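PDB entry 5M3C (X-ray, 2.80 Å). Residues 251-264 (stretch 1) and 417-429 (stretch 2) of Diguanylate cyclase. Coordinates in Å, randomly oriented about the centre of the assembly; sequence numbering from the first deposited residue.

Stretch 1, residues 251-264: QQMGEWQKLHAPFG
Stretch 2 (417-429) PAELFASKFLKPR

Leu-426 lies over three aromatic rings at once. Its CD1 sits 4.1 Å from the centroid of the five-membered ring of Trp-256, 7° off the normal; its CB lies 3.7 Å from the centroid of the His-260 ring, 14° off the normal; and its CD2 approaches CG of Phe-263 at 4.2 Å, over a face of that ring. A branched aliphatic side chain suits this place because separate carbons can meet separate rings. Leu-426 adopts chi1 -57° (m) and chi2 -150° (t), with its CA-to-CB bond toward stretch 1.

The two stretches belong to one chain and bury 575 Å² between them. Residues 251-259 end a helix that begins earlier in the chain, and 418-425 form a second helix, with Pro-417 at its N-cap position. The helices run in broadly the same direction, at -33°, and their axes come no closer than 12.6 Å, a gap bridged by large side chains. At the start, the CA atoms of Gln-252 and Ala-418 are 8.2 Å apart; at the end, those of Ala-261 and Arg-429 are 4.1 Å apart.

Trp-256, buried, with chi1 -79° (m) and chi2 -22°, reaches across this gap. Its CZ2 is 4.1 Å from CB of Ala-418 and its NE1 4.1 Å from CB of Ala-422, two small residues that let the indole approach the second helix. Its CH2 lies 3.8 Å from CD2 of Phe-421 (chi1 -176°, t; chi2 77°), the six-membered ring and phenyl centroids being 5.5 Å apart with planes at 33°. Phe-263 (chi1 64°, p; chi2 -76°) brings CE2 to 4.0 Å from CE2 of Phe-421, at the edge of the latter ring. At the start of the second helix, CB of Ala-418 lies only 3.1 Å from NE2 of Gln-252 (chi1 t, chi2 p), a tight contact without a hydrogen bond.

Beyond the helices both backbones are extended: His-260 and Ala-261 have phi/psi of -97/175° and -87/169°, Leu-426 and Lys-427 of -109/130° and -107/158°. A single beta bridge pairs His-260 with Pro-428, CA to CA 4.5 Å. Its firmest hydrogen bond runs from Ala-261 N to Lys-427 O, 3.2 Å at 162°; Arg-429 N to Leu-259 O, 3.1 Å at 127°, is weak. His-260 (chi1 -52°, m; chi2 -80°) adds a weak hydrogen bond from ND1 to Lys-427 O, 3.4 Å, while its NE2 lies 3.7 Å from CB of Ala-422.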

ATOM      1  N   GLN B 251     -16.514  -5.010 -30.746  1.00 66.82           N
ATOM      2  CA  GLN B 251     -17.202  -5.624 -31.878  1.00 68.72           C
ATOM      3  C   GLN B 251     -18.666  -5.894 -31.551  1.00 69.89           C
ATOM      4  O   GLN B 251     -19.575  -5.370 -32.203  1.00 73.42           O
ATOM      5  CB  GLN B 251     -16.522  -6.936 -32.263  1.00 69.59           C
ATOM      6  CG  GLN B 251     -15.193  -6.763 -32.977  1.00 70.67           C
ATOM      7  CD  GLN B 251     -14.519  -8.089 -33.273  1.00 72.16           C
ATOM      8  OE1 GLN B 251     -15.077  -9.156 -33.012  1.00 73.18           O
ATOM      9  NE2 GLN B 251     -13.311  -8.027 -33.819  1.00 73.24           N
ATOM     10  N   GLN B 252     -18.882  -6.715 -30.530  1.00 69.59           N
ATOM     11  CA  GLN B 252     -20.223  -7.122 -30.140  1.00 69.83           C
ATOM     12  C   GLN B 252     -21.137  -5.917 -29.934  1.00 70.17           C
ATOM     13  O   GLN B 252     -22.254  -5.876 -30.457  1.00 69.27           O
ATOM     14  CB  GLN B 252     -20.160  -7.959 -28.861  1.00 69.98           C
ATOM     15  CG  GLN B 252     -21.492  -8.563 -28.448  1.00 70.99           C
ATOM     16  CD  GLN B 252     -22.119  -9.396 -29.548  1.00 71.28           C
ATOM     17  OE1 GLN B 252     -22.642  -8.862 -30.525  1.00 71.56           O
ATOM     18  NE2 GLN B 252     -22.080 -10.713 -29.388  1.00 71.55           N
ATOM     19  N   MET B 253     -20.657  -4.935 -29.177  1.00 71.65           N
ATOM     20  CA  MET B 253     -21.443  -3.740 -28.889  1.00 72.82           C
ATOM     21  C   MET B 253     -21.776  -3.008 -30.186  1.00 74.97           C
ATOM     22  O   MET B 253     -22.935  -2.676 -30.438  1.00 76.79           O
ATOM     23  CB  MET B 253     -20.686  -2.810 -27.937  1.00 71.21           C
ATOM     24  CG  MET B 253     -21.497  -1.613 -27.463  1.00 70.14           C
ATOM     25  SD  MET B 253     -22.986  -2.081 -26.559  1.00 68.67           S
ATOM     26  N   GLY B 254     -20.759  -2.762 -31.006  1.00 75.61           N
ATOM     27  CA  GLY B 254     -20.970  -2.149 -32.314  1.00 76.00           C
ATOM     28  C   GLY B 254     -22.075  -2.867 -33.064  1.00 77.23           C
ATOM     29  O   GLY B 254     -23.087  -2.262 -33.439  1.00 77.56           O
ATOM     30  N   GLU B 255     -21.886  -4.169 -33.270  1.00 76.95           N
ATOM     31  CA  GLU B 255     -22.898  -4.994 -33.923  1.00 76.40           C
ATOM     32  C   GLU B 255     -24.264  -4.754 -33.287  1.00 76.03           C
ATOM     33  O   GLU B 255     -25.274  -4.644 -33.982  1.00 76.87           O
ATOM     34  CB  GLU B 255     -22.527  -6.477 -33.828  1.00 75.72           C
ATOM     35  N   TRP B 256     -24.289  -4.663 -31.962  1.00 75.68           N
ATOM     36  CA  TRP B 256     -25.537  -4.433 -31.242  1.00 76.35           C
ATOM     37  C   TRP B 256     -26.076  -3.021 -31.424  1.00 76.01           C
ATOM     38  O   TRP B 256     -27.283  -2.805 -31.337  1.00 75.19           O
ATOM     39  CB  TRP B 256     -25.365  -4.721 -29.751  1.00 77.67           C
ATOM     40  CG  TRP B 256     -25.410  -6.173 -29.424  1.00 78.59           C
ATOM     41  CD1 TRP B 256     -25.976  -7.164 -30.173  1.00 79.08           C
ATOM     42  CD2 TRP B 256     -24.896  -6.800 -28.248  1.00 78.47           C
ATOM     43  NE1 TRP B 256     -25.830  -8.374 -29.540  1.00 79.48           N
ATOM     44  CE2 TRP B 256     -25.171  -8.178 -28.355  1.00 78.55           C
ATOM     45  CE3 TRP B 256     -24.222  -6.333 -27.115  1.00 78.60           C
ATOM     46  CZ2 TRP B 256     -24.799  -9.091 -27.374  1.00 78.47           C
ATOM     47  CZ3 TRP B 256     -23.852  -7.242 -26.143  1.00 78.45           C
ATOM     48  CH2 TRP B 256     -24.142  -8.605 -26.278  1.00 78.43           C
ATOM     49  N   GLN B 257     -25.192  -2.057 -31.662  1.00 76.65           N
ATOM     50  CA  GLN B 257     -25.638  -0.690 -31.905  1.00 77.27           C
ATOM     51  C   GLN B 257     -26.515  -0.658 -33.137  1.00 80.41           C
ATOM     52  O   GLN B 257     -27.551   0.004 -33.157  1.00 83.20           O
ATOM     53  CB  GLN B 257     -24.460   0.261 -32.104  1.00 75.66           C
ATOM     54  CG  GLN B 257     -23.933   0.859 -30.811  1.00 74.67           C
ATOM     55  CD  GLN B 257     -23.345   2.241 -31.009  1.00 73.28           C
ATOM     56  OE1 GLN B 257     -23.195   2.709 -32.138  1.00 71.46           O
ATOM     57  NE2 GLN B 257     -23.009   2.902 -29.907  1.00 73.45           N
ATOM     58  N   LYS B 258     -26.086  -1.384 -34.161  1.00 82.71           N
ATOM     59  CA  LYS B 258     -26.822  -1.461 -35.413  1.00 83.83           C
ATOM     60  C   LYS B 258     -28.126  -2.216 -35.216  1.00 84.99           C
ATOM     61  O   LYS B 258     -29.214  -1.668 -35.407  1.00 85.93           O
ATOM     62  CB  LYS B 258     -25.985  -2.172 -36.475  1.00 84.29           C
ATOM     63  CG  LYS B 258     -24.521  -1.773 -36.463  1.00 85.31           C
ATOM     64  CD  LYS B 258     -23.941  -1.773 -37.863  1.00 85.76           C
ATOM     65  CE  LYS B 258     -23.020  -0.581 -38.063  1.00 86.73           C
ATOM     66  NZ  LYS B 258     -23.117  -0.040 -39.447  1.00 87.22           N
ATOM     67  N   LEU B 259     -28.003  -3.478 -34.821  1.00 86.14           N
ATOM     68  CA  LEU B 259     -29.155  -4.364 -34.701  1.00 87.80           C
ATOM     69  C   LEU B 259     -30.183  -3.819 -33.717  1.00 88.86           C
ATOM     70  O   LEU B 259     -31.285  -3.436 -34.107  1.00 90.54           O
ATOM     71  CB  LEU B 259     -28.706  -5.762 -34.265  1.00 87.06           C
ATOM     72  N   HIS B 260     -29.815  -3.780 -32.442  1.00 90.59           N
ATOM     73  CA  HIS B 260     -30.737  -3.372 -31.392  1.00 91.18           C
ATOM     74  C   HIS B 260     -30.569  -1.906 -31.021  1.00 90.97           C
ATOM     75  O   HIS B 260     -29.671  -1.219 -31.512  1.00 88.35           O
ATOM     76  CB  HIS B 260     -30.539  -4.245 -30.157  1.00 92.53           C
ATOM     77  CG  HIS B 260     -30.592  -5.711 -30.449  1.00 93.76           C
ATOM     78  ND1 HIS B 260     -31.778  -6.395 -30.609  1.00 94.09           N
ATOM     79  CD2 HIS B 260     -29.604  -6.620 -30.621  1.00 93.27           C
ATOM     80  CE1 HIS B 260     -31.517  -7.665 -30.860  1.00 93.62           C
ATOM     81  NE2 HIS B 260     -30.207  -7.829 -30.874  1.00 93.32           N
ATOM     82  N   ALA B 261     -31.450  -1.440 -30.143  1.00 91.12           N
ATOM     83  CA  ALA B 261     -31.459  -0.049 -29.726  1.00 92.43           C
ATOM     84  C   ALA B 261     -30.516   0.158 -28.548  1.00 92.89           C
ATOM     85  O   ALA B 261     -30.047  -0.808 -27.949  1.00 92.14           O
ATOM     86  CB  ALA B 261     -32.873   0.370 -29.358  1.00 92.97           C
ATOM     87  N   PRO B 262     -30.246   1.427 -28.208  1.00 93.99           N
ATOM     88  CA  PRO B 262     -29.333   1.737 -27.121  1.00 92.89           C
ATOM     89  C   PRO B 262     -29.937   1.301 -25.796  1.00 91.54           C
ATOM     90  O   PRO B 262     -31.094   1.610 -25.505  1.00 90.01           O
ATOM     91  CB  PRO B 262     -29.199   3.258 -27.199  1.00 93.31           C
ATOM     92  CG  PRO B 262     -30.495   3.715 -27.768  1.00 94.29           C
ATOM     93  CD  PRO B 262     -30.971   2.620 -28.681  1.00 94.34           C
ATOM     94  N   PHE B 263     -29.156   0.571 -25.010  1.00 90.71           N
ATOM     95  CA  PHE B 263     -29.645  -0.036 -23.783  1.00 89.75           C
ATOM     96  C   PHE B 263     -28.691   0.271 -22.635  1.00 86.40           C
ATOM     97  O   PHE B 263     -28.687  -0.417 -21.614  1.00 86.71           O
ATOM     98  CB  PHE B 263     -29.754  -1.550 -23.967  1.00 91.16           C
ATOM     99  CG  PHE B 263     -28.428  -2.223 -24.200  1.00 91.69           C
ATOM    100  CD1 PHE B 263     -27.798  -2.134 -25.433  1.00 91.02           C
ATOM    101  CD2 PHE B 263     -27.807  -2.933 -23.184  1.00 91.10           C
ATOM    102  CE1 PHE B 263     -26.577  -2.743 -25.650  1.00 90.14           C
ATOM    103  CE2 PHE B 263     -26.586  -3.546 -23.395  1.00 90.56           C
ATOM    104  CZ  PHE B 263     -25.970  -3.451 -24.630  1.00 90.42           C
ATOM    105  N   GLY B 264     -27.891   1.315 -22.815  1.00 82.22           N
ATOM    106  CA  GLY B 264     -26.843   1.658 -21.866  1.00 79.83           C
ATOM    107  C   GLY B 264     -25.492   1.251 -22.421  1.00 77.24           C
ATOM    108  O   GLY B 264     -25.421   0.588 -23.458  1.00 76.58           O
ATOM    109  N   PRO B 417     -24.728 -15.833 -22.533  1.00 64.79           N
ATOM    110  CA  PRO B 417     -24.117 -15.806 -23.861  1.00 64.81           C
ATOM    111  C   PRO B 417     -24.802 -14.793 -24.780  1.00 65.91           C
ATOM    112  O   PRO B 417     -25.999 -14.549 -24.641  1.00 66.42           O
ATOM    113  CB  PRO B 417     -24.334 -17.232 -24.379  1.00 64.39           C
ATOM    114  CG  PRO B 417     -24.514 -18.065 -23.157  1.00 64.00           C
ATOM    115  CD  PRO B 417     -25.217 -17.176 -22.179  1.00 64.44           C
ATOM    116  N   ALA B 418     -24.046 -14.230 -25.717  1.00 67.51           N
ATOM    117  CA  ALA B 418     -24.527 -13.143 -26.578  1.00 69.28           C
ATOM    118  C   ALA B 418     -25.954 -13.342 -27.106  1.00 71.59           C
ATOM    119  O   ALA B 418     -26.841 -12.532 -26.827  1.00 71.43           O
ATOM    120  CB  ALA B 418     -23.565 -12.938 -27.739  1.00 68.79           C
ATOM    121  N   GLU B 419     -26.163 -14.406 -27.881  1.00 74.64           N
ATOM    122  CA  GLU B 419     -27.476 -14.703 -28.456  1.00 76.90           C
ATOM    123  C   GLU B 419     -28.570 -14.653 -27.399  1.00 77.53           C
ATOM    124  O   GLU B 419     -29.603 -13.996 -27.578  1.00 77.29           O
ATOM    125  CB  GLU B 419     -27.477 -16.087 -29.115  1.00 79.17           C
ATOM    126  CG  GLU B 419     -27.156 -16.086 -30.605  1.00 82.26           C
ATOM    127  CD  GLU B 419     -25.700 -15.771 -30.911  1.00 84.90           C
ATOM    128  OE1 GLU B 419     -25.334 -15.767 -32.107  1.00 85.75           O
ATOM    129  OE2 GLU B 419     -24.917 -15.536 -29.964  1.00 86.58           O
ATOM    130  N   LEU B 420     -28.331 -15.351 -26.293  1.00 77.92           N
ATOM    131  CA  LEU B 420     -29.310 -15.447 -25.220  1.00 78.32           C
ATOM    132  C   LEU B 420     -29.561 -14.075 -24.601  1.00 78.46           C
ATOM    133  O   LEU B 420     -30.695 -13.723 -24.283  1.00 79.90           O
ATOM    134  CB  LEU B 420     -28.830 -16.424 -24.146  1.00 78.42           C
ATOM    135  CG  LEU B 420     -29.916 -17.242 -23.442  1.00 79.52           C
ATOM    136  CD1 LEU B 420     -29.415 -17.725 -22.089  1.00 79.48           C
ATOM    137  CD2 LEU B 420     -31.206 -16.448 -23.274  1.00 80.07           C
ATOM    138  N   PHE B 421     -28.493 -13.303 -24.430  1.00 78.02           N
ATOM    139  CA  PHE B 421     -28.606 -11.949 -23.913  1.00 77.81           C
ATOM    140  C   PHE B 421     -29.504 -11.129 -24.827  1.00 77.60           C
ATOM    141  O   PHE B 421     -30.542 -10.612 -24.402  1.00 78.66           O
ATOM    142  CB  PHE B 421     -27.225 -11.295 -23.826  1.00 78.25           C
ATOM    143  CG  PHE B 421     -27.240  -9.929 -23.205  1.00 77.82           C
ATOM    144  CD1 PHE B 421     -27.348  -9.783 -21.832  1.00 77.27           C
ATOM    145  CD2 PHE B 421     -27.147  -8.792 -23.992  1.00 77.45           C
ATOM    146  CE1 PHE B 421     -27.363  -8.530 -21.253  1.00 76.99           C
ATOM    147  CE2 PHE B 421     -27.162  -7.533 -23.420  1.00 77.08           C
ATOM    148  CZ  PHE B 421     -27.270  -7.403 -22.048  1.00 77.12           C
ATOM    149  N   ALA B 422     -29.099 -11.035 -26.090  1.00 78.27           N
ATOM    150  CA  ALA B 422     -29.824 -10.248 -27.084  1.00 77.98           C
ATOM    151  C   ALA B 422     -31.295 -10.646 -27.142  1.00 77.21           C
ATOM    152  O   ALA B 422     -32.170  -9.793 -27.277  1.00 76.71           O
ATOM    153  CB  ALA B 422     -29.178 -10.405 -28.453  1.00 77.82           C
ATOM    154  N   SER B 423     -31.559 -11.943 -27.035  1.00 77.37           N
ATOM    155  CA  SER B 423     -32.929 -12.445 -27.068  1.00 77.62           C
ATOM    156  C   SER B 423     -33.697 -12.167 -25.773  1.00 76.97           C
ATOM    157  O   SER B 423     -34.927 -12.141 -25.780  1.00 78.17           O
ATOM    158  CB  SER B 423     -32.938 -13.948 -27.373  1.00 78.28           C
ATOM    159  OG  SER B 423     -34.085 -14.582 -26.829  1.00 78.29           O
ATOM    160  N   LYS B 424     -32.988 -11.956 -24.669  1.00 75.96           N
ATOM    161  CA  LYS B 424     -33.654 -11.820 -23.372  1.00 76.58           C
ATOM    162  C   LYS B 424     -33.754 -10.385 -22.842  1.00 76.73           C
ATOM    163  O   LYS B 424     -34.639 -10.091 -22.038  1.00 77.68           O
ATOM    164  CB  LYS B 424     -32.988 -12.712 -22.322  1.00 77.65           C
ATOM    165  CG  LYS B 424     -33.676 -12.654 -20.967  1.00 79.22           C
ATOM    166  CD  LYS B 424     -33.828 -14.031 -20.338  1.00 80.93           C
ATOM    167  CE  LYS B 424     -34.819 -13.995 -19.182  1.00 81.79           C
ATOM    168  NZ  LYS B 424     -35.218 -15.358 -18.727  1.00 82.05           N
ATOM    169  N   PHE B 425     -32.860  -9.497 -23.270  1.00 75.59           N
ATOM    170  CA  PHE B 425     -32.892  -8.117 -22.772  1.00 73.91           C
ATOM    171  C   PHE B 425     -32.901  -7.066 -23.870  1.00 74.32           C
ATOM    172  O   PHE B 425     -33.048  -5.875 -23.585  1.00 72.99           O
ATOM    173  CB  PHE B 425     -31.702  -7.856 -21.848  1.00 72.80           C
ATOM    174  CG  PHE B 425     -31.659  -8.760 -20.659  1.00 71.53           C
ATOM    175  CD1 PHE B 425     -32.312  -8.417 -19.490  1.00 71.08           C
ATOM    176  CD2 PHE B 425     -30.976  -9.962 -20.715  1.00 71.49           C
ATOM    177  CE1 PHE B 425     -32.281  -9.254 -18.392  1.00 71.43           C
ATOM    178  CE2 PHE B 425     -30.940 -10.804 -19.622  1.00 71.61           C
ATOM    179  CZ  PHE B 425     -31.594 -10.450 -18.459  1.00 71.74           C
ATOM    180  N   LEU B 426     -32.749  -7.490 -25.120  1.00 75.54           N
ATOM    181  CA  LEU B 426     -32.567  -6.529 -26.201  1.00 76.65           C
ATOM    182  C   LEU B 426     -33.770  -6.407 -27.138  1.00 76.77           C
ATOM    183  O   LEU B 426     -34.315  -7.399 -27.630  1.00 76.63           O
ATOM    184  CB  LEU B 426     -31.288  -6.841 -26.979  1.00 76.77           C
ATOM    185  CG  LEU B 426     -30.027  -6.869 -26.103  1.00 77.27           C
ATOM    186  CD1 LEU B 426     -28.806  -6.446 -26.906  1.00 77.08           C
ATOM    187  CD2 LEU B 426     -30.169  -5.980 -24.874  1.00 77.16           C
ATOM    188  N   LYS B 427     -34.168  -5.158 -27.360  1.00 76.47           N
ATOM    189  CA  LYS B 427     -35.277  -4.822 -28.238  1.00 75.92           C
ATOM    190  C   LYS B 427     -34.742  -4.212 -29.534  1.00 77.25           C
ATOM    191  O   LYS B 427     -33.627  -3.686 -29.560  1.00 78.55           O
ATOM    192  CB  LYS B 427     -36.224  -3.843 -27.539  1.00 75.41           C
ATOM    193  CG  LYS B 427     -37.107  -4.475 -26.471  1.00 75.47           C
ATOM    194  CD  LYS B 427     -36.446  -4.477 -25.100  1.00 74.62           C
ATOM    195  N   PRO B 428     -35.544  -4.272 -30.612  1.00 77.55           N
ATOM    196  CA  PRO B 428     -35.130  -3.859 -31.963  1.00 76.96           C
ATOM    197  C   PRO B 428     -34.741  -2.383 -32.076  1.00 76.48           C
ATOM    198  O   PRO B 428     -35.213  -1.552 -31.299  1.00 75.95           O
ATOM    199  CB  PRO B 428     -36.369  -4.149 -32.823  1.00 76.56           C
ATOM    200  CG  PRO B 428     -37.215  -5.075 -32.011  1.00 76.91           C
ATOM    201  CD  PRO B 428     -36.944  -4.726 -30.582  1.00 76.78           C
ATOM    202  N   ARG B 429     -33.889  -2.070 -33.051  1.00 76.08           N
ATOM    203  CA  ARG B 429     -33.397  -0.709 -33.256  1.00 76.20           C
ATOM    204  C   ARG B 429     -34.535   0.308 -33.235  1.00 77.13           C
ATOM    205  O   ARG B 429     -34.362   1.435 -32.768  1.00 78.65           O
ATOM    206  CB  ARG B 429     -32.641  -0.609 -34.584  1.00 74.97           C
TER